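Local coordinates for NimC/NimA family protein (Clostridium acetobutylicum, PDB 2IG6) that binds flavin mononucleotide in a pyridoxamine 5'-phosphate oxidase-like fold and is probably a flavin-dependent oxidoreductase, at residues Phe26-Glu39 against Gln71-Asn84. Numbering follows the deposited sequence. Where two conformers were deposited one is given.
Sequences FLKECGVFYLATNE and QMIQNPKVEISGMN
Y34 and S81 exchange two backbone hydrogen bonds, Y34 N to S81 O (2.8 Å) and S81 N to Y34 O (3.0 Å), and A36 and E79 repeat the exchange one hydrogen-bonded pair further on. Where the ladder stops, water takes over: one bridges V32 O and M83 N, another joins N38 N to the carbonyls of N75 and K77. Between the two bonded pairs, L35 and I80 share the opposite face, L35 CD1 lying 3.8 Å from I80 CG1. I80 also sends CG2 to within 3.6 Å of F33 CD2, while L35 CD2 meets the selenium of selenomethionine M72 tip to tip. These strands are antiparallel neighbours in the sheet of the split-barrel flavin-binding fold, and Y34 and E79 face the second subunit, where Y34 stacks on its own counterpart. Polar side chains finish both ends. T37 OG1, set between backbone N and carbonyl carbon (chi1 54°), donates to Q71 OE1 in the carbonyl plane at 2.6 Å; R46, an FMN-binding residue, bonds both oxygens. At the other end, beside helix 26-30, N84 ND2 reaches E29 OE1 (3.0 Å), with carboxylate and amide nearly coplanar, and also bonds Q88.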
loop_
_atom_site.group_PDB
_atom_site.type_symbol
_atom_site.label_atom_id
_atom_site.label_comp_id
_atom_site.label_asym_id
_atom_site.label_seq_id
_atom_site.Cartn_x
_atom_site.Cartn_y
_atom_site.Cartn_z
ATOM N N PHE A 26 2.182 -16.395 2.604
ATOM C CA PHE A 26 2.863 -15.190 3.033
ATOM C C PHE A 26 1.870 -14.094 3.445
ATOM O O PHE A 26 2.059 -13.434 4.479
ATOM C CB PHE A 26 3.866 -14.679 1.985
ATOM C CG PHE A 26 4.769 -13.604 2.543
ATOM C CD1 PHE A 26 5.923 -13.945 3.215
ATOM C CD2 PHE A 26 4.389 -12.280 2.494
ATOM C CE1 PHE A 26 6.725 -12.964 3.792
ATOM C CE2 PHE A 26 5.187 -11.288 3.064
ATOM C CZ PHE A 26 6.340 -11.632 3.705
ATOM N N LEU A 27 0.811 -13.903 2.662
ATOM C CA LEU A 27 -0.210 -12.905 2.999
ATOM C C LEU A 27 -0.911 -13.221 4.314
ATOM O O LEU A 27 -1.219 -12.310 5.078
ATOM C CB LEU A 27 -1.229 -12.742 1.864
ATOM C CG LEU A 27 -0.654 -12.012 0.632
ATOM C CD1 LEU A 27 -1.625 -12.012 -0.543
ATOM C CD2 LEU A 27 -0.239 -10.584 0.969
ATOM N N LYS A 28 -1.150 -14.514 4.582
ATOM C CA LYS A 28 -1.605 -14.944 5.904
ATOM C C LYS A 28 -0.633 -14.582 7.029
ATOM O O LYS A 28 -1.071 -14.160 8.087
ATOM C CB LYS A 28 -1.942 -16.447 5.891
ATOM C CG LYS A 28 -3.203 -16.723 5.127
ATOM C CD LYS A 28 -3.591 -18.180 5.197
ATOM C CE LYS A 28 -4.931 -18.404 4.558
ATOM N NZ LYS A 28 -5.513 -19.653 5.081
ATOM N N GLU A 29 0.672 -14.693 6.797
ATOM C CA GLU A 29 1.673 -14.280 7.775
ATOM C C GLU A 29 1.614 -12.779 8.028
ATOM O O GLU A 29 1.840 -12.335 9.157
ATOM C CB GLU A 29 3.099 -14.627 7.319
ATOM C CG GLU A 29 3.430 -16.100 7.243
ATOM C CD GLU A 29 4.810 -16.378 6.625
ATOM O OE1 GLU A 29 5.694 -15.488 6.686
ATOM O OE2 GLU A 29 5.018 -17.491 6.075
ATOM N N CYS A 30 1.358 -12.004 6.972
ATOM C CA CYS A 30 1.290 -10.544 7.079
ATOM C C CYS A 30 0.064 -10.153 7.899
ATOM O O CYS A 30 0.135 -9.236 8.702
ATOM C CB CYS A 30 1.223 -9.896 5.696
ATOM S SG CYS A 30 2.725 -10.078 4.787
ATOM N N GLY A 31 -1.044 -10.846 7.676
ATOM C CA GLY A 31 -2.324 -10.522 8.270
ATOM C C GLY A 31 -2.956 -9.401 7.489
ATOM O O GLY A 31 -3.740 -9.637 6.569
ATOM N N VAL A 32 -2.626 -8.177 7.851
ATOM C CA VAL A 32 -3.087 -7.044 7.074
ATOM C C VAL A 32 -2.113 -6.840 5.919
ATOM O O VAL A 32 -0.890 -7.029 6.065
ATOM C CB VAL A 32 -3.263 -5.753 7.930
ATOM C CG1 VAL A 32 -1.932 -5.228 8.464
ATOM C CG2 VAL A 32 -3.966 -4.691 7.123
ATOM N N PHE A 33 -2.657 -6.503 4.759
ATOM C CA PHE A 33 -1.842 -6.159 3.633
ATOM C C PHE A 33 -2.498 -4.966 2.936
ATOM O O PHE A 33 -3.598 -4.531 3.304
ATOM C CB PHE A 33 -1.594 -7.353 2.704
ATOM C CG PHE A 33 -2.851 -8.007 2.212
ATOM C CD1 PHE A 33 -3.409 -9.063 2.908
ATOM C CD2 PHE A 33 -3.460 -7.569 1.034
ATOM C CE1 PHE A 33 -4.588 -9.682 2.443
ATOM C CE2 PHE A 33 -4.623 -8.182 0.560
ATOM C CZ PHE A 33 -5.179 -9.239 1.256
ATOM N N TYR A 34 -1.777 -4.382 1.992
ATOM C CA TYR A 34 -2.196 -3.134 1.370
ATOM C C TYR A 34 -2.426 -3.320 -0.124
ATOM O O TYR A 34 -1.538 -3.762 -0.846
ATOM C CB TYR A 34 -1.191 -2.030 1.684
ATOM C CG TYR A 34 -1.241 -1.741 3.168
ATOM C CD1 TYR A 34 -0.576 -2.545 4.087
ATOM C CD2 TYR A 34 -2.014 -0.695 3.655
ATOM C CE1 TYR A 34 -0.664 -2.291 5.443
ATOM C CE2 TYR A 34 -2.100 -0.435 4.986
ATOM C CZ TYR A 34 -1.422 -1.232 5.888
ATOM O OH TYR A 34 -1.551 -0.957 7.238
ATOM N N LEU A 35 -3.631 -2.959 -0.559
ATOM C CA LEU A 35 -4.067 -3.137 -1.939
ATOM C C LEU A 35 -4.046 -1.794 -2.655
ATOM O O LEU A 35 -4.726 -0.833 -2.225
ATOM C CB LEU A 35 -5.487 -3.674 -1.970
ATOM C CG LEU A 35 -6.119 -3.751 -3.366
ATOM C CD1 LEU A 35 -5.398 -4.752 -4.200
ATOM C CD2 LEU A 35 -7.608 -4.079 -3.250
ATOM N N ALA A 36 -3.214 -1.703 -3.685
ATOM C CA ALA A 36 -3.128 -0.488 -4.481
ATOM C C ALA A 36 -3.864 -0.651 -5.809
ATOM O O ALA A 36 -3.695 -1.647 -6.519
ATOM C CB ALA A 36 -1.677 -0.096 -4.728
ATOM N N THR A 37 -4.698 0.346 -6.107
ATOM C CA THR A 37 -5.415 0.488 -7.361
ATOM C C THR A 37 -5.126 1.886 -7.920
ATOM O O THR A 37 -4.393 2.664 -7.321
ATOM C CB THR A 37 -6.946 0.384 -7.137
ATOM O OG1 THR A 37 -7.319 1.340 -6.137
ATOM C CG2 THR A 37 -7.311 -0.970 -6.616
ATOM N N ASN A 38 -5.707 2.166 -9.080
ATOM C CA ASN A 38 -5.723 3.484 -9.716
ATOM C C ASN A 38 -7.154 3.984 -9.774
ATOM O O ASN A 38 -8.088 3.188 -9.982
ATOM C CB ASN A 38 -5.282 3.361 -11.204
ATOM C CG ASN A 38 -3.818 3.539 -11.384
ATOM O OD1 ASN A 38 -3.257 3.171 -12.404
ATOM N ND2 ASN A 38 -3.182 4.131 -10.400
ATOM N N GLU A 39 -7.303 5.297 -9.663
ATOM C CA GLU A 39 -8.513 6.023 -10.031
ATOM C C GLU A 39 -8.038 7.059 -11.035
ATOM O O GLU A 39 -7.620 8.177 -10.676
ATOM C CB GLU A 39 -9.153 6.666 -8.804
ATOM C CG GLU A 39 -10.534 7.187 -9.037
ATOM C CD GLU A 39 -11.151 7.827 -7.803
ATOM O OE1 GLU A 39 -10.504 7.894 -6.740
ATOM O OE2 GLU A 39 -12.299 8.285 -7.895
ATOM N N GLN A 71 -12.893 0.688 -8.787
ATOM C CA GLN A 71 -11.559 0.914 -9.376
ATOM C C GLN A 71 -11.002 -0.360 -9.992
ATOM O O GLN A 71 -10.395 -0.316 -11.060
ATOM C CB GLN A 71 -10.600 1.489 -8.332
ATOM C CG GLN A 71 -10.957 2.938 -7.974
ATOM C CD GLN A 71 -10.417 3.395 -6.652
ATOM O OE1 GLN A 71 -9.503 2.792 -6.084
ATOM N NE2 GLN A 71 -10.985 4.490 -6.137
HETATM N N MSE A 72 -11.227 -1.502 -9.332
HETATM C CA MSE A 72 -10.679 -2.790 -9.818
HETATM C C MSE A 72 -11.414 -3.275 -11.057
HETATM O O MSE A 72 -10.838 -3.986 -11.887
HETATM C CB MSE A 72 -10.729 -3.849 -8.730
HETATM C CG MSE A 72 -9.684 -3.613 -7.633
HETATM SE SE MSE A 72 -9.656 -5.056 -6.346
HETATM C CE MSE A 72 -11.166 -4.751 -5.432
ATOM N N ILE A 73 -12.689 -2.895 -11.168
ATOM C CA ILE A 73 -13.485 -3.187 -12.374
ATOM C C ILE A 73 -13.015 -2.310 -13.524
ATOM O O ILE A 73 -12.817 -2.801 -14.635
ATOM C CB ILE A 73 -14.987 -2.989 -12.120
ATOM C CG1 ILE A 73 -15.479 -3.924 -11.006
ATOM C CG2 ILE A 73 -15.795 -3.203 -13.405
ATOM C CD1 ILE A 73 -15.106 -5.396 -11.199
ATOM N N GLN A 74 -12.794 -1.027 -13.251
ATOM C CA GLN A 74 -12.405 -0.074 -14.277
ATOM C C GLN A 74 -10.968 -0.320 -14.767
ATOM O O GLN A 74 -10.680 -0.142 -15.948
ATOM C CB GLN A 74 -12.620 1.366 -13.758
ATOM C CG GLN A 74 -12.084 2.493 -14.618
ATOM C CD GLN A 74 -12.741 2.565 -15.969
ATOM O OE1 GLN A 74 -13.847 2.032 -16.177
ATOM N NE2 GLN A 74 -12.077 3.245 -16.903
ATOM N N ASN A 75 -10.092 -0.749 -13.863
ATOM C CA ASN A 75 -8.688 -1.067 -14.184
ATOM C C ASN A 75 -8.269 -2.258 -13.351
ATOM O O ASN A 75 -8.070 -2.122 -12.145
ATOM C CB ASN A 75 -7.775 0.120 -13.906
ATOM C CG ASN A 75 -6.306 -0.165 -14.246
ATOM O OD1 ASN A 75 -5.947 -1.267 -14.671
ATOM N ND2 ASN A 75 -5.460 0.850 -14.073
ATOM N N PRO A 76 -8.185 -3.443 -13.973
ATOM C CA PRO A 76 -7.900 -4.669 -13.240
ATOM C C PRO A 76 -6.477 -4.775 -12.708
ATOM O O PRO A 76 -6.198 -5.665 -11.918
ATOM C CB PRO A 76 -8.159 -5.762 -14.279
ATOM C CG PRO A 76 -7.927 -5.125 -15.545
ATOM C CD PRO A 76 -8.403 -3.717 -15.404
ATOM N N LYS A 77 -5.584 -3.884 -13.117
ATOM C CA LYS A 77 -4.217 -3.934 -12.642
ATOM C C LYS A 77 -4.143 -3.420 -11.221
ATOM O O LYS A 77 -4.574 -2.288 -10.917
ATOM C CB LYS A 77 -3.306 -3.085 -13.508
ATOM C CG LYS A 77 -3.106 -3.616 -14.880
ATOM C CD LYS A 77 -2.146 -2.739 -15.655
ATOM C CE LYS A 77 -1.957 -3.261 -17.057
ATOM N NZ LYS A 77 -0.851 -2.538 -17.739
ATOM N N VAL A 78 -3.547 -4.241 -10.362
ATOM C CA VAL A 78 -3.342 -3.900 -8.971
ATOM C C VAL A 78 -1.933 -4.259 -8.510
ATOM O O VAL A 78 -1.204 -4.973 -9.197
ATOM C CB VAL A 78 -4.376 -4.636 -8.075
ATOM C CG1 VAL A 78 -5.779 -4.356 -8.553
ATOM C CG2 VAL A 78 -4.100 -6.162 -8.039
ATOM N N GLU A 79 -1.550 -3.753 -7.339
ATOM C CA GLU A 79 -0.380 -4.282 -6.639
ATOM C C GLU A 79 -0.702 -4.410 -5.152
ATOM O O GLU A 79 -1.416 -3.577 -4.593
ATOM C CB GLU A 79 0.871 -3.440 -6.929
ATOM C CG GLU A 79 2.181 -4.032 -6.373
ATOM C CD GLU A 79 3.433 -3.434 -7.013
ATOM O OE1 GLU A 79 3.866 -3.939 -8.083
ATOM O OE2 GLU A 79 3.986 -2.453 -6.464
ATOM N N ILE A 80 -0.186 -5.471 -4.528
ATOM C CA ILE A 80 -0.309 -5.689 -3.095
ATOM C C ILE A 80 1.064 -5.659 -2.435
ATOM O O ILE A 80 2.035 -6.206 -2.968
ATOM C CB ILE A 80 -1.005 -7.043 -2.823
ATOM C CG1 ILE A 80 -2.511 -6.920 -3.169
ATOM C CG2 ILE A 80 -0.785 -7.487 -1.386
ATOM C CD1 ILE A 80 -3.303 -8.185 -3.028
ATOM N N SER A 81 1.160 -5.029 -1.262
ATOM C CA SER A 81 2.344 -5.157 -0.444
ATOM C C SER A 81 1.969 -5.346 1.019
ATOM O O SER A 81 0.871 -4.980 1.460
ATOM C CB SER A 81 3.274 -3.957 -0.650
ATOM O OG SER A 81 4.479 -4.129 0.076
ATOM N N GLY A 82 2.850 -6.024 1.749
ATOM C CA GLY A 82 2.650 -6.267 3.149
ATOM C C GLY A 82 3.921 -6.805 3.781
ATOM O O GLY A 82 4.858 -7.155 3.063
HETATM N N MSE A 83 3.953 -6.823 5.113
HETATM C CA MSE A 83 5.139 -7.204 5.882
HETATM C C MSE A 83 4.748 -8.142 7.029
HETATM O O MSE A 83 3.707 -7.977 7.648
HETATM C CB MSE A 83 5.825 -5.958 6.443
HETATM C CG MSE A 83 7.106 -6.222 7.190
HETATM SE SE MSE A 83 7.863 -4.595 7.929
HETATM C CE MSE A 83 8.265 -3.905 6.255
ATOM N N ASN A 84 5.617 -9.093 7.343
ATOM C CA ASN A 84 5.348 -10.020 8.442
ATOM C C ASN A 84 6.155 -9.608 9.676
ATOM O O ASN A 84 6.822 -8.597 9.647
ATOM C CB ASN A 84 5.578 -11.465 8.021
ATOM C CG ASN A 84 7.031 -11.810 7.766
ATOM O OD1 ASN A 84 7.948 -11.065 8.108
ATOM N ND2 ASN A 84 7.243 -12.987 7.166
HETATM O O HOH W 1 1.513 -5.930 6.411
HETATM O O HOH W 2 -6.696 -0.484 -10.421
HETATM O O HOH W 3 -9.726 2.258 -11.848
HETATM O O HOH W 4 -5.721 3.771 -14.631
HETATM O O HOH W 5 -13.582 5.246 -7.606
#